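PDB 6IPA: aminoacyl-tRNA synthetase-interacting multifunctional protein p43 from Plasmodium vivax, which probably binds tRNA through its C-terminal EMAP II-like domain, serving as a non-catalytic partner of aminoacyl-tRNA synthetases in the malaria parasite. Local coordinates for residues Ile48-Val56 with Cys67-Ser77; Lys87-Val98 with Glu125-Val136. All blocks are in the same frame, centred on the assembly; numbering follows the deposited sequence.

Interaction 1. Residues Ile48-Val56 with Cys67-Ser77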
loop_
_atom_site.group_PDB
_atom_site.type_symbol
_atom_site.label_atom_id
_atom_site.label_comp_id
_atom_site.label_asym_id
_atom_site.label_seq_id
_atom_site.Cartn_x
_atom_site.Cartn_y
_atom_site.Cartn_z
ATOM N N ILE A 48 2.324 5.289 5.226
ATOM C CA ILE A 48 1.367 4.305 4.756
ATOM C C ILE A 48 -0.044 4.671 5.222
ATOM O O ILE A 48 -0.323 4.700 6.411
ATOM C CB ILE A 48 1.740 2.910 5.304
ATOM C CG1 ILE A 48 3.025 2.401 4.633
ATOM C CG2 ILE A 48 0.625 1.910 5.024
ATOM C CD1 ILE A 48 3.678 1.234 5.351
ATOM N N ILE A 49 -0.951 4.936 4.300
ATOM C CA ILE A 49 -2.268 5.445 4.668
ATOM C C ILE A 49 -3.405 4.660 3.987
ATOM O O ILE A 49 -3.213 4.069 2.930
ATOM C CB ILE A 49 -2.359 6.929 4.346
ATOM C CG1 ILE A 49 -2.085 7.164 2.891
ATOM C CG2 ILE A 49 -1.329 7.726 5.162
ATOM C CD1 ILE A 49 -2.277 8.606 2.482
ATOM N N VAL A 50 -4.579 4.667 4.605
ATOM C CA VAL A 50 -5.719 3.973 4.083
ATOM C C VAL A 50 -6.421 4.834 3.066
ATOM O O VAL A 50 -6.673 6.020 3.303
ATOM C CB VAL A 50 -6.724 3.575 5.146
ATOM C CG1 VAL A 50 -6.024 2.929 6.328
ATOM C CG2 VAL A 50 -7.476 4.770 5.631
ATOM N N GLY A 51 -6.699 4.220 1.926
ATOM C CA GLY A 51 -7.568 4.820 0.932
ATOM C C GLY A 51 -8.733 3.922 0.528
ATOM O O GLY A 51 -8.728 2.715 0.745
ATOM N N TYR A 52 -9.737 4.542 -0.054
ATOM C CA TYR A 52 -10.913 3.859 -0.630
ATOM C C TYR A 52 -10.744 3.869 -2.122
ATOM O O TYR A 52 -10.623 4.946 -2.718
ATOM C CB TYR A 52 -12.160 4.662 -0.334
ATOM C CG TYR A 52 -13.450 4.013 -0.750
ATOM C CD1 TYR A 52 -13.772 2.733 -0.321
ATOM C CD2 TYR A 52 -14.379 4.692 -1.542
ATOM C CE1 TYR A 52 -14.968 2.134 -0.686
ATOM C CE2 TYR A 52 -15.584 4.119 -1.882
ATOM C CZ TYR A 52 -15.870 2.831 -1.456
ATOM O OH TYR A 52 -17.029 2.193 -1.811
ATOM N N VAL A 53 -10.733 2.672 -2.722
ATOM C CA VAL A 53 -10.636 2.548 -4.177
ATOM C C VAL A 53 -11.969 2.973 -4.836
ATOM O O VAL A 53 -12.952 2.230 -4.807
ATOM C CB VAL A 53 -10.306 1.092 -4.576
ATOM C CG1 VAL A 53 -10.238 0.972 -6.072
ATOM C CG2 VAL A 53 -8.986 0.625 -3.925
ATOM N N GLU A 54 -12.015 4.168 -5.407
ATOM C CA GLU A 54 -13.211 4.620 -6.117
ATOM C C GLU A 54 -13.492 3.920 -7.452
ATOM O O GLU A 54 -14.637 3.613 -7.733
ATOM C CB GLU A 54 -13.093 6.103 -6.360
ATOM C CG GLU A 54 -13.266 6.877 -5.073
ATOM C CD GLU A 54 -13.322 8.348 -5.314
ATOM O OE1 GLU A 54 -13.001 8.759 -6.450
ATOM O OE2 GLU A 54 -13.652 9.078 -4.352
ATOM N N GLU A 55 -12.455 3.701 -8.263
ATOM C CA GLU A 55 -12.578 3.201 -9.652
ATOM C C GLU A 55 -11.428 2.284 -10.046
ATOM O O GLU A 55 -10.269 2.577 -9.739
ATOM C CB GLU A 55 -12.580 4.331 -10.677
ATOM C CG GLU A 55 -13.919 4.985 -10.942
ATOM C CD GLU A 55 -13.857 6.037 -12.052
ATOM O OE1 GLU A 55 -13.527 5.702 -13.234
ATOM O OE2 GLU A 55 -14.123 7.217 -11.733
ATOM N N VAL A 56 -11.763 1.192 -10.747
ATOM C CA VAL A 56 -10.800 0.360 -11.442
ATOM C C VAL A 56 -11.007 0.518 -12.935
ATOM O O VAL A 56 -12.117 0.376 -13.427
ATOM C CB VAL A 56 -10.995 -1.115 -11.106
ATOM C CG1 VAL A 56 -9.831 -1.942 -11.629
ATOM C CG2 VAL A 56 -11.127 -1.270 -9.618
ATOM N N CYS A 67 -5.503 0.901 -13.755
ATOM C CA CYS A 67 -5.434 2.314 -13.357
ATOM C C CYS A 67 -6.470 2.585 -12.275
ATOM O O CYS A 67 -7.670 2.630 -12.592
ATOM C CB CYS A 67 -5.749 3.218 -14.550
ATOM S SG CYS A 67 -4.368 3.508 -15.683
ATOM N N LEU A 68 -6.019 2.802 -11.026
ATOM C CA LEU A 68 -6.926 2.995 -9.877
ATOM C C LEU A 68 -7.104 4.414 -9.488
ATOM O O LEU A 68 -6.195 5.204 -9.604
ATOM C CB LEU A 68 -6.443 2.269 -8.626
ATOM C CG LEU A 68 -6.612 0.761 -8.677
ATOM C CD1 LEU A 68 -5.843 0.141 -9.853
ATOM C CD2 LEU A 68 -6.208 0.184 -7.317
ATOM N N LYS A 69 -8.291 4.724 -8.979
ATOM C CA LYS A 69 -8.582 6.036 -8.424
ATOM C C LYS A 69 -8.856 5.806 -6.946
ATOM O O LYS A 69 -9.748 5.047 -6.587
ATOM C CB LYS A 69 -9.760 6.713 -9.146
ATOM C CG LYS A 69 -9.409 7.136 -10.564
ATOM C CD LYS A 69 -10.573 7.855 -11.238
ATOM C CE LYS A 69 -10.313 8.128 -12.718
ATOM N NZ LYS A 69 -9.288 9.202 -12.854
ATOM N N ILE A 70 -8.054 6.419 -6.088
ATOM C CA ILE A 70 -8.104 6.057 -4.696
ATOM C C ILE A 70 -8.161 7.300 -3.821
ATOM O O ILE A 70 -7.350 8.188 -3.949
ATOM C CB ILE A 70 -6.927 5.155 -4.314
ATOM C CG1 ILE A 70 -6.671 4.066 -5.380
ATOM C CG2 ILE A 70 -7.253 4.493 -3.000
ATOM C CD1 ILE A 70 -5.755 2.955 -4.891
ATOM N N ASN A 71 -9.192 7.393 -3.008
ATOM C CA ASN A 71 -9.405 8.524 -2.104
ATOM C C ASN A 71 -8.581 8.244 -0.866
ATOM O O ASN A 71 -8.835 7.238 -0.155
ATOM C CB ASN A 71 -10.880 8.586 -1.731
ATOM C CG ASN A 71 -11.147 9.519 -0.608
ATOM O OD1 ASN A 71 -10.224 10.154 -0.043
ATOM N ND2 ASN A 71 -12.403 9.598 -0.227
ATOM N N VAL A 72 -7.575 9.084 -0.627
ATOM C CA VAL A 72 -6.685 8.884 0.514
ATOM C C VAL A 72 -6.789 10.098 1.459
ATOM O O VAL A 72 -5.887 10.375 2.226
ATOM C CB VAL A 72 -5.230 8.662 0.106
ATOM C CG1 VAL A 72 -4.996 7.284 -0.437
ATOM C CG2 VAL A 72 -4.826 9.662 -0.926
ATOM N N GLY A 73 -7.905 10.811 1.405
ATOM C CA GLY A 73 -8.218 11.827 2.375
ATOM C C GLY A 73 -7.868 13.169 1.859
ATOM O O GLY A 73 -8.077 14.132 2.552
ATOM N N GLU A 74 -7.357 13.240 0.631
ATOM C CA GLU A 74 -6.934 14.507 0.038
ATOM C C GLU A 74 -8.072 15.179 -0.677
ATOM O O GLU A 74 -9.180 14.682 -0.691
ATOM C CB GLU A 74 -5.721 14.300 -0.881
ATOM C CG GLU A 74 -4.506 13.718 -0.149
ATOM C CD GLU A 74 -3.299 13.490 -1.061
ATOM O OE1 GLU A 74 -3.485 13.453 -2.311
ATOM O OE2 GLU A 74 -2.158 13.335 -0.520
ATOM N N GLU A 75 -7.821 16.379 -1.183
ATOM C CA GLU A 75 -8.874 17.168 -1.828
ATOM C C GLU A 75 -9.374 16.456 -3.070
ATOM O O GLU A 75 -10.549 16.498 -3.358
ATOM C CB GLU A 75 -8.386 18.597 -2.199
ATOM C CG GLU A 75 -7.565 18.712 -3.500
ATOM C CD GLU A 75 -7.309 20.153 -3.941
ATOM O OE1 GLU A 75 -8.247 20.990 -3.859
ATOM O OE2 GLU A 75 -6.177 20.436 -4.405
ATOM N N LYS A 76 -8.458 15.838 -3.810
ATOM C CA LYS A 76 -8.771 15.058 -5.016
ATOM C C LYS A 76 -8.284 13.645 -4.800
ATOM O O LYS A 76 -7.258 13.414 -4.161
ATOM C CB LYS A 76 -8.061 15.632 -6.248
ATOM C CG LYS A 76 -8.787 16.799 -6.908
ATOM C CD LYS A 76 -7.822 17.742 -7.631
ATOM C CE LYS A 76 -8.577 18.878 -8.329
ATOM N NZ LYS A 76 -7.742 20.082 -8.628
ATOM N N SER A 77 -9.018 12.695 -5.342
ATOM C CA SER A 77 -8.646 11.305 -5.205
ATOM C C SER A 77 -7.426 11.064 -6.106
ATOM O O SER A 77 -7.283 11.699 -7.139
ATOM C CB SER A 77 -9.837 10.432 -5.573
ATOM O OG SER A 77 -9.511 9.058 -5.479
#

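Interaction 2. Residues Lys87-Val98 with Glu125-Val136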
loop_
_atom_site.group_PDB
_atom_site.type_symbol
_atom_site.label_atom_id
_atom_site.label_comp_id
_atom_site.label_asym_id
_atom_site.label_seq_id
_atom_site.Cartn_x
_atom_site.Cartn_y
_atom_site.Cartn_z
ATOM N N LYS A 87 -3.703 -11.229 -12.180
ATOM C CA LYS A 87 -4.020 -12.097 -11.041
ATOM C C LYS A 87 -5.267 -11.704 -10.279
ATOM O O LYS A 87 -5.655 -12.414 -9.350
ATOM C CB LYS A 87 -2.823 -12.213 -10.098
ATOM C CG LYS A 87 -1.687 -13.017 -10.707
ATOM C CD LYS A 87 -0.460 -13.073 -9.824
ATOM C CE LYS A 87 0.513 -14.155 -10.273
ATOM N NZ LYS A 87 1.681 -14.243 -9.351
ATOM N N LYS A 88 -5.930 -10.624 -10.688
ATOM C CA LYS A 88 -7.112 -10.152 -9.964
ATOM C C LYS A 88 -8.123 -9.537 -10.876
ATOM O O LYS A 88 -7.749 -8.835 -11.794
ATOM C CB LYS A 88 -6.701 -9.076 -8.947
ATOM C CG LYS A 88 -5.974 -9.591 -7.715
ATOM C CD LYS A 88 -6.916 -10.216 -6.720
ATOM C CE LYS A 88 -6.312 -11.466 -6.121
ATOM N NZ LYS A 88 -7.245 -11.935 -5.068
ATOM N N ASN A 89 -9.407 -9.749 -10.589
ATOM C CA ASN A 89 -10.495 -9.077 -11.337
ATOM C C ASN A 89 -10.821 -7.684 -10.748
ATOM O O ASN A 89 -10.487 -7.397 -9.602
ATOM C CB ASN A 89 -11.762 -9.943 -11.335
ATOM C CG ASN A 89 -11.519 -11.413 -11.759
ATOM O OD1 ASN A 89 -11.061 -11.712 -12.862
ATOM N ND2 ASN A 89 -11.894 -12.332 -10.880
ATOM N N SER A 90 -11.502 -6.836 -11.506
ATOM C CA SER A 90 -11.792 -5.462 -11.062
ATOM C C SER A 90 -12.613 -5.383 -9.781
ATOM O O SER A 90 -12.316 -4.598 -8.873
ATOM C CB SER A 90 -12.551 -4.692 -12.149
ATOM O OG SER A 90 -13.936 -5.022 -12.141
ATOM N N GLU A 91 -13.686 -6.158 -9.721
ATOM C CA GLU A 91 -14.546 -6.144 -8.539
ATOM C C GLU A 91 -13.799 -6.637 -7.276
ATOM O O GLU A 91 -14.294 -6.461 -6.153
ATOM C CB GLU A 91 -15.844 -6.926 -8.805
ATOM C CG GLU A 91 -15.710 -8.448 -8.824
ATOM C CD GLU A 91 -15.198 -9.055 -10.144
ATOM O OE1 GLU A 91 -15.485 -8.553 -11.261
ATOM O OE2 GLU A 91 -14.519 -10.095 -10.050
ATOM N N ASP A 92 -12.615 -7.224 -7.454
ATOM C CA ASP A 92 -11.763 -7.643 -6.334
ATOM C C ASP A 92 -11.075 -6.480 -5.615
ATOM O O ASP A 92 -10.650 -6.602 -4.465
ATOM C CB ASP A 92 -10.674 -8.565 -6.843
ATOM C CG ASP A 92 -11.209 -9.864 -7.268
ATOM O OD1 ASP A 92 -12.046 -10.386 -6.506
ATOM O OD2 ASP A 92 -10.823 -10.340 -8.358
ATOM N N LEU A 93 -10.965 -5.376 -6.342
ATOM C CA LEU A 93 -10.319 -4.189 -5.922
ATOM C C LEU A 93 -11.324 -3.047 -5.682
ATOM O O LEU A 93 -11.101 -2.185 -4.792
ATOM C CB LEU A 93 -9.349 -3.761 -7.031
ATOM C CG LEU A 93 -8.257 -4.711 -7.525
ATOM C CD1 LEU A 93 -7.430 -4.086 -8.643
ATOM C CD2 LEU A 93 -7.334 -5.055 -6.376
ATOM N N LEU A 94 -12.401 -3.021 -6.482
ATOM C CA LEU A 94 -13.298 -1.886 -6.489
ATOM C C LEU A 94 -13.891 -1.679 -5.104
ATOM O O LEU A 94 -14.216 -2.618 -4.398
ATOM C CB LEU A 94 -14.423 -2.055 -7.548
ATOM C CG LEU A 94 -15.279 -0.809 -7.815
ATOM C CD1 LEU A 94 -14.481 0.292 -8.483
ATOM C CD2 LEU A 94 -16.494 -1.107 -8.662
ATOM N N HIS A 95 -14.006 -0.433 -4.683
ATOM C CA HIS A 95 -14.696 -0.157 -3.425
ATOM C C HIS A 95 -14.104 -0.863 -2.194
ATOM O O HIS A 95 -14.755 -1.012 -1.179
ATOM C CB HIS A 95 -16.198 -0.414 -3.588
ATOM C CG HIS A 95 -16.859 0.599 -4.469
ATOM N ND1 HIS A 95 -18.101 0.407 -5.050
ATOM C CD2 HIS A 95 -16.429 1.819 -4.891
ATOM C CE1 HIS A 95 -18.404 1.462 -5.779
ATOM N NE2 HIS A 95 -17.415 2.340 -5.694
ATOM N N LYS A 96 -12.838 -1.250 -2.286
ATOM C CA LYS A 96 -12.073 -1.692 -1.113
ATOM C C LYS A 96 -11.356 -0.508 -0.457
ATOM O O LYS A 96 -11.074 0.529 -1.092
ATOM C CB LYS A 96 -11.031 -2.746 -1.489
ATOM C CG LYS A 96 -11.597 -4.024 -2.064
ATOM C CD LYS A 96 -12.474 -4.772 -1.087
ATOM C CE LYS A 96 -13.164 -5.922 -1.815
ATOM N NZ LYS A 96 -12.186 -6.842 -2.500
ATOM N N TYR A 97 -11.082 -0.710 0.828
ATOM C CA TYR A 97 -10.231 0.147 1.652
ATOM C C TYR A 97 -8.850 -0.479 1.564
ATOM O O TYR A 97 -8.669 -1.638 1.941
ATOM C CB TYR A 97 -10.755 0.218 3.125
ATOM C CG TYR A 97 -11.921 1.178 3.291
ATOM C CD1 TYR A 97 -11.713 2.521 3.547
ATOM C CD2 TYR A 97 -13.229 0.742 3.156
ATOM C CE1 TYR A 97 -12.779 3.406 3.680
ATOM C CE2 TYR A 97 -14.299 1.605 3.269
ATOM C CZ TYR A 97 -14.068 2.940 3.528
ATOM O OH TYR A 97 -15.139 3.791 3.667
ATOM N N VAL A 98 -7.871 0.270 1.054
ATOM C CA VAL A 98 -6.555 -0.326 0.828
ATOM C C VAL A 98 -5.531 0.478 1.593
ATOM O O VAL A 98 -5.878 1.536 2.165
ATOM C CB VAL A 98 -6.217 -0.414 -0.659
ATOM C CG1 VAL A 98 -7.183 -1.356 -1.331
ATOM C CG2 VAL A 98 -6.286 0.950 -1.320
ATOM N N GLU A 125 2.114 -18.315 -5.732
ATOM C CA GLU A 125 1.617 -17.612 -6.913
ATOM C C GLU A 125 0.453 -16.665 -6.567
ATOM O O GLU A 125 0.056 -15.847 -7.394
ATOM C CB GLU A 125 1.246 -18.643 -7.992
ATOM C CG GLU A 125 2.368 -19.669 -8.189
ATOM C CD GLU A 125 1.995 -20.869 -9.047
ATOM O OE1 GLU A 125 0.772 -21.149 -9.224
ATOM O OE2 GLU A 125 2.938 -21.555 -9.533
ATOM N N GLN A 126 -0.051 -16.753 -5.334
ATOM C CA GLN A 126 -1.156 -15.889 -4.857
ATOM C C GLN A 126 -0.670 -14.491 -4.484
ATOM O O GLN A 126 0.430 -14.331 -3.899
ATOM C CB GLN A 126 -1.817 -16.474 -3.607
ATOM C CG GLN A 126 -2.487 -17.834 -3.766
ATOM C CD GLN A 126 -2.877 -18.448 -2.426
ATOM O OE1 GLN A 126 -3.957 -18.194 -1.904
ATOM N NE2 GLN A 126 -1.986 -19.261 -1.864
ATOM N N ILE A 127 -1.485 -13.478 -4.788
ATOM C CA ILE A 127 -1.245 -12.146 -4.221
ATOM C C ILE A 127 -2.572 -11.592 -3.724
ATOM O O ILE A 127 -3.548 -11.645 -4.450
ATOM C CB ILE A 127 -0.533 -11.204 -5.229
ATOM C CG1 ILE A 127 -0.158 -9.843 -4.593
ATOM C CG2 ILE A 127 -1.371 -11.010 -6.486
ATOM C CD1 ILE A 127 0.499 -8.874 -5.562
ATOM N N GLU A 128 -2.639 -11.117 -2.484
ATOM C CA GLU A 128 -3.858 -10.505 -1.957
ATOM C C GLU A 128 -3.560 -9.118 -1.405
ATOM O O GLU A 128 -2.417 -8.816 -1.041
ATOM C CB GLU A 128 -4.490 -11.344 -0.841
ATOM C CG GLU A 128 -4.796 -12.799 -1.176
ATOM C CD GLU A 128 -5.907 -12.982 -2.239
ATOM O OE1 GLU A 128 -6.852 -12.146 -2.317
ATOM O OE2 GLU A 128 -5.834 -13.988 -2.989
ATOM N N LEU A 129 -4.580 -8.272 -1.350
ATOM C CA LEU A 129 -4.433 -6.957 -0.771
ATOM C C LEU A 129 -4.291 -7.062 0.741
ATOM O O LEU A 129 -4.855 -7.962 1.360
ATOM C CB LEU A 129 -5.697 -6.136 -1.005
ATOM C CG LEU A 129 -6.158 -5.775 -2.365
ATOM C CD1 LEU A 129 -7.506 -5.133 -2.179
ATOM C CD2 LEU A 129 -5.240 -4.785 -2.981
ATOM N N LEU A 130 -3.594 -6.101 1.338
ATOM C CA LEU A 130 -3.607 -5.928 2.821
ATOM C C LEU A 130 -4.882 -5.193 3.091
ATOM O O LEU A 130 -5.292 -4.382 2.276
ATOM C CB LEU A 130 -2.395 -5.138 3.327
ATOM C CG LEU A 130 -1.024 -5.705 2.930
ATOM C CD1 LEU A 130 0.093 -4.822 3.458
ATOM C CD2 LEU A 130 -0.841 -7.174 3.376
ATOM N N ALA A 131 -5.554 -5.539 4.167
ATOM C CA ALA A 131 -6.865 -4.983 4.451
ATOM C C ALA A 131 -6.933 -4.399 5.880
ATOM O O ALA A 131 -6.497 -5.065 6.852
ATOM C CB ALA A 131 -7.945 -6.059 4.269
ATOM N N PRO A 132 -7.478 -3.169 6.005
ATOM C CA PRO A 132 -7.802 -2.593 7.312
ATOM C C PRO A 132 -9.099 -3.108 7.742
ATOM O O PRO A 132 -9.940 -3.235 6.921
ATOM C CB PRO A 132 -7.987 -1.096 7.024
ATOM C CG PRO A 132 -8.308 -1.032 5.571
ATOM C CD PRO A 132 -7.511 -2.148 4.947
ATOM N N PRO A 133 -9.286 -3.398 9.031
ATOM C CA PRO A 133 -10.647 -3.716 9.430
ATOM C C PRO A 133 -11.577 -2.579 9.070
ATOM O O PRO A 133 -11.141 -1.475 8.804
ATOM C CB PRO A 133 -10.549 -3.874 10.939
ATOM C CG PRO A 133 -9.123 -4.232 11.174
ATOM C CD PRO A 133 -8.344 -3.460 10.159
ATOM N N ASP A 134 -12.858 -2.850 9.028
ATOM C CA ASP A 134 -13.787 -1.855 8.519
ATOM C C ASP A 134 -13.860 -0.763 9.560
ATOM O O ASP A 134 -13.471 -1.001 10.695
ATOM C CB ASP A 134 -15.155 -2.489 8.228
ATOM C CG ASP A 134 -15.100 -3.514 7.090
ATOM O OD1 ASP A 134 -14.634 -3.152 5.986
ATOM O OD2 ASP A 134 -15.546 -4.669 7.317
ATOM N N GLY A 135 -14.295 0.431 9.158
ATOM C CA GLY A 135 -14.459 1.585 10.079
ATOM C C GLY A 135 -13.332 2.604 10.045
ATOM O O GLY A 135 -13.410 3.669 10.632
ATOM N N VAL A 136 -12.273 2.263 9.339
ATOM C CA VAL A 136 -11.137 3.127 9.166
ATOM C C VAL A 136 -11.499 4.343 8.307
ATOM O O VAL A 136 -12.477 4.327 7.612
ATOM C CB VAL A 136 -10.023 2.317 8.530
ATOM C CG1 VAL A 136 -9.563 1.239 9.529
ATOM C CG2 VAL A 136 -10.499 1.687 7.204
HETATM O O HOH W 1 -7.851 -4.157 0.826
#

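Interaction 1. Residues Ile48-Val56 with Cys67-Ser77
Tyr52 and Asn71 pair through their backbones as an antiparallel hydrogen-bonded couple, Tyr52 N reaching Asn71 O at 2.8 Å and Asn71 N returning the bond to Tyr52 O. Farther along, the regular ladder breaks: Lys69 O takes Glu54 N at 2.7 Å and, weakly, Glu55 N, so two residues of 48-56 face one of 67-71. This is a classic beta bulge, and beyond it the pairing resumes with Lys69 N giving its hydrogen to Glu55 O at 3.0 Å.

Lys69 can be followed outward from this point. Its CB rests against Glu55 CB at 4.0 Å; CD lies beside the carboxylate, 3.6 Å from Glu55 OE2; CE stays alongside the same group. The chain is extended until its last torsion (chi4 -72°) bends NZ off to a salt bridge with Asp79 of strand 78-82. A long aliphatic stem with a charged end thus suits a place on the outer face of the sheet.

The other face is apolar. Val53 and Ile70 lie side by side, CG2 of the valine 4.1 Å from CD1 of the isoleucine, while Ile49 and Val72 cross at about a right angle, Ile49 CD1 3.8 Å from Val72 CB. Gly51, with no side chain, lets the strands come close; Val72 CG1, Ile70 CG2 and Asn71 O crowd round its CA. Where strand 67-71 ends, Asn71 OD1 accepts Gly73 N in an Asx turn that starts the loop toward strand 78-82. A bulged, strongly curved first strand paired antiparallel with the second is a feature of the OB-fold barrel, the fold expected of the putative tRNA-binding domain.

Interaction 2. Residues Lys87-Val98 with Glu125-Val136
Two edges of the OB-type tRNA-binding domain meet here: the loop 87-96 leading into strand 97-101, and strand 126-129 with the loop that follows it. At one end Lys87, its chain extended, lies across Ile127, with CD 4.0 Å from CG2, and its NZ donates to Glu125 O at 3.0 Å. Lys88 must bend, at chi2 (-78°) and chi3, to bring NZ down on Glu128; it meets OE1 at 2.8 Å from above the carboxylate plane, forming a salt bridge. Long, flexible lysines suit this more exposed end, since they reach across between backbones that do not pair.

Leucine fills the middle. Leu129 splits its two methyls: CD2 packs on Leu93 CD2, the side chains at about a right angle, and CD1 sits 3.9 Å from Val98 CG1. At the far end Pro132 CG packs against Tyr97 CB at 3.7 Å, while Val136 CG2 approaches the tyrosine ring obliquely at CD1. A water donates to both Tyr97 O and Leu130 O, 2.9 Å from each, bridging two carbonyls that cannot bond to each other.

Around the contact, Leu93 and Val98 also touch strand 48-58, whereas Ile127 reaches strand 120-123 and Leu130 packs on Trp187 of strand 185-189; the interface therefore joins the sheet containing strands 48-58 and 97-101 to the strand pair 120-123 and 126-129.

Interactions 1 and 2 share a sheet, because strands 48-58 and 97-101 are neighbours in it: Gly51 O lies 2.6 Å from Val98 N, and Val53 N lies 2.7 Å from Lys96 O, both probable hydrogen bonds. Interaction 1 works within that sheet, by backbone ladder and an apolar face; interaction 2 reaches from it to strand 126-129 and the loop after it, with no direct backbone bond, relying on lysine ends, a water and hydrophobic side chains. Each is partly buried, with aliphatic residues inside and the charged groups mostly toward solvent. Val98 ties the buried sides together, touching Val53 and Ile70 in one contact and Leu129 in the other, while Tyr52 meets the rings of His95 and Tyr97.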